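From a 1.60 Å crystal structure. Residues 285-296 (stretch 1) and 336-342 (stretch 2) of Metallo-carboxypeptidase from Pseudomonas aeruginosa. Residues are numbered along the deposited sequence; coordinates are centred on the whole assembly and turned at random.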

# COMPACT_ATOMS: atom_id res chain seq x y z
N GLY A 285 10.97 11.22 3.90
CA GLY A 285 11.90 11.66 2.87
C GLY A 285 13.30 11.06 2.89
O GLY A 285 13.55 10.05 3.54
N CYS A 286 14.23 11.72 2.19
CA CYS A 286 15.61 11.25 2.08
C CYS A 286 16.64 12.09 2.84
O CYS A 286 17.81 12.12 2.45
CB CYS A 286 16.05 11.22 0.61
SG CYS A 286 15.10 10.15 -0.48
N GLU A 287 16.22 12.77 3.91
CA GLU A 287 17.15 13.62 4.64
C GLU A 287 18.39 12.93 5.20
O GLU A 287 19.37 13.60 5.54
CB GLU A 287 16.42 14.39 5.75
CG GLU A 287 15.98 13.58 6.97
CD GLU A 287 14.80 12.66 6.70
OE1 GLU A 287 13.99 12.95 5.80
OE2 GLU A 287 14.68 11.65 7.42
N GLY A 288 18.36 11.60 5.27
CA GLY A 288 19.51 10.85 5.78
C GLY A 288 20.50 10.43 4.70
O GLY A 288 21.55 9.86 5.00
N ASN A 289 20.17 10.70 3.44
CA ASN A 289 21.04 10.35 2.32
C ASN A 289 22.34 11.15 2.29
O ASN A 289 22.33 12.36 2.48
CB ASN A 289 20.33 10.58 0.98
CG ASN A 289 19.41 9.44 0.58
OD1 ASN A 289 18.79 9.47 -0.49
ND2 ASN A 289 19.32 8.42 1.43
N PRO A 290 23.47 10.48 2.06
CA PRO A 290 24.73 11.23 2.00
C PRO A 290 24.62 12.20 0.82
O PRO A 290 25.22 13.27 0.81
CB PRO A 290 25.76 10.13 1.76
CG PRO A 290 25.19 8.98 2.53
CD PRO A 290 23.73 9.03 2.14
N GLY A 291 23.83 11.81 -0.18
CA GLY A 291 23.64 12.64 -1.35
C GLY A 291 22.56 13.70 -1.23
O GLY A 291 22.26 14.39 -2.19
N TYR A 292 21.97 13.82 -0.04
CA TYR A 292 20.92 14.81 0.20
C TYR A 292 21.50 16.20 -0.09
O TYR A 292 22.67 16.47 0.19
CB TYR A 292 20.45 14.72 1.65
CG TYR A 292 19.12 15.36 1.96
CD1 TYR A 292 17.95 15.00 1.27
CD2 TYR A 292 19.00 16.28 3.00
CE1 TYR A 292 16.71 15.52 1.62
CE2 TYR A 292 17.76 16.81 3.36
CZ TYR A 292 16.62 16.42 2.67
OH TYR A 292 15.40 16.92 3.08
N THR A 293 20.67 17.08 -0.67
CA THR A 293 21.10 18.43 -1.02
C THR A 293 20.06 19.47 -0.62
O THR A 293 18.90 19.13 -0.37
CB THR A 293 21.29 18.57 -2.53
OG1 THR A 293 20.01 18.44 -3.17
CG2 THR A 293 22.24 17.51 -3.07
N PRO A 294 20.45 20.75 -0.57
CA PRO A 294 19.48 21.79 -0.21
C PRO A 294 18.34 21.81 -1.23
O PRO A 294 17.19 22.11 -0.89
CB PRO A 294 20.32 23.06 -0.25
CG PRO A 294 21.67 22.58 0.18
CD PRO A 294 21.82 21.30 -0.61
N ARG A 295 18.65 21.47 -2.48
CA ARG A 295 17.65 21.43 -3.53
C ARG A 295 16.56 20.43 -3.18
O ARG A 295 15.37 20.72 -3.29
CB ARG A 295 18.29 21.04 -4.87
CG ARG A 295 17.30 20.52 -5.90
CD ARG A 295 17.97 20.15 -7.22
NE ARG A 295 17.06 19.36 -8.06
CZ ARG A 295 17.01 18.03 -8.05
NH1 ARG A 295 17.81 17.33 -7.25
NH2 ARG A 295 16.13 17.39 -8.81
N LEU A 296 16.98 19.24 -2.77
CA LEU A 296 16.04 18.18 -2.41
C LEU A 296 15.31 18.51 -1.11
O LEU A 296 14.13 18.17 -0.96
CB LEU A 296 16.78 16.84 -2.31
CG LEU A 296 17.27 16.30 -3.66
CD1 LEU A 296 18.08 15.04 -3.45
CD2 LEU A 296 16.07 16.02 -4.56
N VAL A 336 16.73 5.06 -4.66
CA VAL A 336 16.36 5.71 -5.91
C VAL A 336 16.65 7.21 -5.83
O VAL A 336 17.23 7.79 -6.75
CB VAL A 336 14.86 5.49 -6.22
CG1 VAL A 336 14.49 6.18 -7.53
CG2 VAL A 336 14.57 4.00 -6.33
N GLY A 337 16.26 7.82 -4.71
CA GLY A 337 16.49 9.24 -4.53
C GLY A 337 17.95 9.63 -4.71
O GLY A 337 18.25 10.65 -5.33
N GLN A 338 18.85 8.83 -4.16
CA GLN A 338 20.28 9.13 -4.26
C GLN A 338 20.88 8.74 -5.60
O GLN A 338 21.68 9.48 -6.17
CB GLN A 338 21.05 8.43 -3.14
CG GLN A 338 22.52 8.80 -3.10
CD GLN A 338 23.18 8.39 -1.81
OE1 GLN A 338 23.77 7.31 -1.72
NE2 GLN A 338 23.06 9.23 -0.80
N THR A 339 20.49 7.58 -6.12
CA THR A 339 21.03 7.11 -7.39
C THR A 339 20.66 8.03 -8.54
O THR A 339 21.45 8.23 -9.46
CB THR A 339 20.53 5.68 -7.70
OG1 THR A 339 20.96 4.79 -6.66
CG2 THR A 339 21.09 5.20 -9.03
N TYR A 340 19.46 8.61 -8.47
CA TYR A 340 18.99 9.49 -9.53
C TYR A 340 18.89 10.97 -9.17
O TYR A 340 18.50 11.79 -10.00
CB TYR A 340 17.65 8.96 -10.05
CG TYR A 340 17.80 7.60 -10.69
CD1 TYR A 340 18.30 7.46 -11.98
CD2 TYR A 340 17.55 6.44 -9.96
CE1 TYR A 340 18.54 6.21 -12.54
CE2 TYR A 340 17.79 5.17 -10.50
CZ TYR A 340 18.29 5.07 -11.79
OH TYR A 340 18.55 3.83 -12.33
N ASP A 341 19.26 11.30 -7.93
CA ASP A 341 19.23 12.68 -7.44
C ASP A 341 17.85 13.30 -7.70
O ASP A 341 17.74 14.40 -8.24
CB ASP A 341 20.31 13.51 -8.14
CG ASP A 341 20.45 14.90 -7.56
OD1 ASP A 341 20.14 15.10 -6.37
OD2 ASP A 341 20.89 15.81 -8.31
N CYS A 342 16.80 12.59 -7.30
CA CYS A 342 15.45 13.07 -7.52
C CYS A 342 14.65 13.15 -6.24
O CYS A 342 15.01 12.54 -5.23
CB CYS A 342 14.71 12.13 -8.48
SG CYS A 342 14.45 10.45 -7.82
O HOH W 1 20.89 13.32 -4.23
O HOH W 2 20.27 17.81 -5.79

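This is a small, mixed contact in which the C-terminal part of one helix and the residues after it lie against a loop and the start of another helix, held at one end by an arginine–aspartate pair with two bridging waters and elsewhere by close packing.

The polar end centres on Asp 341, the first residue after its helix to leave helical backbone angles. Its phi is positive, and its backbone carbonyl is available to the long, extended side chain of Arg 295. Arg 295 NH1 donates to Asp 341 O at 3.1 Å, and Arg 295 NH2 reaches the same Asp 341 O at 3.4 Å in a weak bond; the oxygen sits at the guanidinium edge, near its plane, where the N-H groups point. Arg 295 NH1 also forms a salt bridge with Asp 341 OD1 at 3.3 Å. Arginine suits this place because one planar cation can serve a carbonyl and a carboxylate together.

Two waters extend the link. Water 1 donates to Gly 291 O at 2.7 Å and to Asp 341 OD1 at 2.9 Å, tying the loop carbonyl to the carboxylate. Water 2 donates to Asp 341 OD1 at 2.8 Å, accepts from Arg 295 NH1 at 2.9 Å, and lies 2.7 Å from Thr 293 OG1. That threonine is also the N-cap of its helix: its OG1 accepts from Leu 296 N at 3.2 Å, satisfying an amide that has no preceding helical turn to supply a carbonyl.

Leu 296, buried and pointing toward the other stretch, packs its methyl groups against the backbone of Cys 342 and beside the Asp 341 carboxylate. Its CD2 lies 3.6 Å from Cys 342 C, and its CD1 lies 3.6 Å from Asp 341 OD1.

On the loop side, two successive type I turns, Cys 286 to Asn 289 and Asn 289 to Tyr 292, are closed by backbone bonds from Asn 289 N to Cys 286 O and from Tyr 292 N to Asn 289 O, both 2.9 Å. Where the first turn begins, Cys 286 SG lies 4.4 Å from Gly 337 CA. Glycine fits here because an ideal beta carbon on Gly 337 would point toward the loop and lie 2.9 Å from Cys 286 SG, a clash.

Gln 338 has the largest area covered by the opposite stretch. Its CA-to-CB bond points sideways, but the flexible side chain brings its end over the turn at Asn 289, Pro 290 and Gly 291. Gly 291 leaves room for it, since a beta carbon there would point toward the helix and be tight against the glutamine amide.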